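Local coordinates for aspartate--tRNA(Asp/Asn) ligase (Sulfolobus tokodaii, PDB 1WYD) that attaches L-aspartate, activated by ATP, to both tRNA(Asp) and tRNA(Asn) as a homodimeric, nondiscriminating class II aminoacyl-tRNA synthetase, at the interface of chains A and B. Numbering follows the deposited sequence. Chains: chain A/B, hypothetical aspartyl-tRNA synthetase.

The interface of chains A and B. Residues chain A 97-99, 101-103, 120, 123; chain B 388-389.
B:Tyr389 of this homodimeric class II aspartyl-tRNA synthetase packs into the other subunit across the two-fold interface, and so illustrates how an aromatic side chain can join two copies of one protein. The residue comes just past the short 3-10 helix 385-388 and lies among the loop of A:Lys97 to A:Pro103, A:Glu120 and A:Leu123 of helix 121-125. A chi1 of -57° turns its ring away from the tyrosine's own carbonyl carbon, and the ring meets A:Pro103 tip to tip. There CD of the pyrrolidine ring sits over a face of the phenol as a CH-pi contact, 3.9 Å from the ring centroid, while CG reaches toward the hydroxyl end. On the ring's other face the methylene CB of B:Asp388 lies above the centre, so the aromatic plane is held between a proline of the partner and its own preceding residue. The carbonyl O of A:Lys99 meets the ring edge in plane, 3.8 Å from CE2. The A:Leu102 side chain runs antiparallel to the tyrosine, its CD2 methyl 4.0 Å from CD2 of the ring. Two side chains cross the tyrosine at roughly right angles: A:Leu123 offers CD1 toward CG of the ring, and A:Glu120, bent at chi2 (-65°), brings OE2 to 3.5 Å from CE1 with its carboxylate plane nearly perpendicular to the ring. An alanine in place of B:Tyr389 would probably loosen this junction, because the face contact with A:Pro103 and the packing against A:Leu102 and A:Leu123 would be lost. Beside the aromatic cluster, the backbone N of A:Lys99 donates a nearly straight hydrogen bond to the carbonyl O of B:Asp388, 2.8 Å away and almost along the C=O axis. The two side chains then extend in parallel; NZ of A:Lys99 remains 6.4 Å from OD2 of B:Asp388, so any attraction between these opposite charges is likely to be long-range.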
loop_
_atom_site.group_PDB
_atom_site.type_symbol
_atom_site.label_atom_id
_atom_site.label_comp_id
_atom_site.label_asym_id
_atom_site.label_seq_id
_atom_site.Cartn_x
_atom_site.Cartn_y
_atom_site.Cartn_z
ATOM N N LYS A 97 28.204 3.221 -18.256
ATOM C CA LYS A 97 28.192 3.549 -19.677
ATOM C C LYS A 97 26.963 2.950 -20.384
ATOM O O LYS A 97 26.743 1.730 -20.321
ATOM C CB LYS A 97 29.458 3.000 -20.325
ATOM C CG LYS A 97 29.687 3.454 -21.759
ATOM C CD LYS A 97 31.111 3.114 -22.220
ATOM C CE LYS A 97 31.803 4.327 -22.837
ATOM N NZ LYS A 97 31.173 4.692 -24.146
ATOM N N ALA A 98 26.178 3.796 -21.057
ATOM C CA ALA A 98 25.007 3.345 -21.817
ATOM C C ALA A 98 25.335 3.105 -23.299
ATOM O O ALA A 98 26.146 3.806 -23.868
ATOM C CB ALA A 98 23.876 4.355 -21.681
ATOM N N LYS A 99 24.691 2.126 -23.927
ATOM C CA LYS A 99 24.915 1.838 -25.344
ATOM C C LYS A 99 24.377 2.968 -26.245
ATOM O O LYS A 99 23.431 3.686 -25.860
ATOM C CB LYS A 99 24.329 0.473 -25.728
ATOM C CG LYS A 99 24.960 -0.714 -24.961
ATOM C CD LYS A 99 25.279 -1.939 -25.843
ATOM C CE LYS A 99 26.798 -2.035 -26.149
ATOM N NZ LYS A 99 27.081 -2.415 -27.567
ATOM N N PRO A 101 23.266 3.974 -30.507
ATOM C CA PRO A 101 22.440 5.102 -30.070
ATOM C C PRO A 101 21.333 4.585 -29.146
ATOM O O PRO A 101 21.170 3.374 -28.990
ATOM C CB PRO A 101 21.816 5.586 -31.388
ATOM C CG PRO A 101 21.567 4.234 -32.167
ATOM C CD PRO A 101 22.850 3.462 -31.840
ATOM N N LEU A 102 20.581 5.513 -28.562
ATOM C CA LEU A 102 19.391 5.199 -27.780
ATOM C C LEU A 102 18.249 4.752 -28.707
ATOM O O LEU A 102 18.086 5.312 -29.792
ATOM C CB LEU A 102 18.968 6.444 -27.004
ATOM C CG LEU A 102 19.788 6.976 -25.822
ATOM C CD1 LEU A 102 18.930 8.047 -25.181
ATOM C CD2 LEU A 102 20.159 5.889 -24.808
ATOM N N PRO A 103 17.488 3.733 -28.305
ATOM C CA PRO A 103 16.303 3.299 -29.065
ATOM C C PRO A 103 15.051 4.184 -28.822
ATOM O O PRO A 103 14.020 4.027 -29.484
ATOM C CB PRO A 103 16.071 1.879 -28.544
ATOM C CG PRO A 103 16.574 1.922 -27.132
ATOM C CD PRO A 103 17.748 2.867 -27.138
ATOM N N GLU A 120 10.792 -0.162 -24.321
ATOM C CA GLU A 120 11.873 0.600 -23.668
ATOM C C GLU A 120 11.360 1.503 -22.549
ATOM O O GLU A 120 11.709 2.683 -22.465
ATOM C CB GLU A 120 12.720 1.399 -24.670
ATOM C CG GLU A 120 13.437 0.554 -25.712
ATOM C CD GLU A 120 14.495 -0.372 -25.130
ATOM O OE1 GLU A 120 14.403 -0.752 -23.959
ATOM O OE2 GLU A 120 15.422 -0.760 -25.851
ATOM N N LEU A 123 13.543 4.128 -20.350
ATOM C CA LEU A 123 13.850 5.403 -20.990
ATOM C C LEU A 123 12.610 6.294 -21.080
ATOM O O LEU A 123 12.665 7.511 -20.834
ATOM C CB LEU A 123 14.512 5.208 -22.359
ATOM C CG LEU A 123 15.888 4.542 -22.316
ATOM C CD1 LEU A 123 16.324 4.076 -23.703
ATOM C CD2 LEU A 123 16.942 5.471 -21.665
ATOM N N ASP B 388 21.519 -1.999 -20.332
ATOM C CA ASP B 388 22.244 -1.438 -21.471
ATOM C C ASP B 388 22.140 0.078 -21.530
ATOM O O ASP B 388 22.885 0.733 -22.276
ATOM C CB ASP B 388 21.718 -2.010 -22.793
ATOM C CG ASP B 388 22.137 -3.451 -23.027
ATOM O OD1 ASP B 388 21.315 -4.188 -23.630
ATOM O OD2 ASP B 388 23.232 -3.948 -22.667
ATOM N N TYR B 389 21.206 0.646 -20.777
ATOM C CA TYR B 389 20.926 2.065 -20.940
ATOM C C TYR B 389 21.026 2.887 -19.654
ATOM O O TYR B 389 20.093 3.612 -19.287
ATOM C CB TYR B 389 19.603 2.263 -21.666
ATOM C CG TYR B 389 19.579 1.582 -23.021
ATOM C CD1 TYR B 389 18.668 0.561 -23.288
ATOM C CD2 TYR B 389 20.478 1.957 -24.030
ATOM C CE1 TYR B 389 18.636 -0.058 -24.528
ATOM C CE2 TYR B 389 20.479 1.334 -25.260
ATOM C CZ TYR B 389 19.551 0.325 -25.516
ATOM O OH TYR B 389 19.523 -0.311 -26.759
#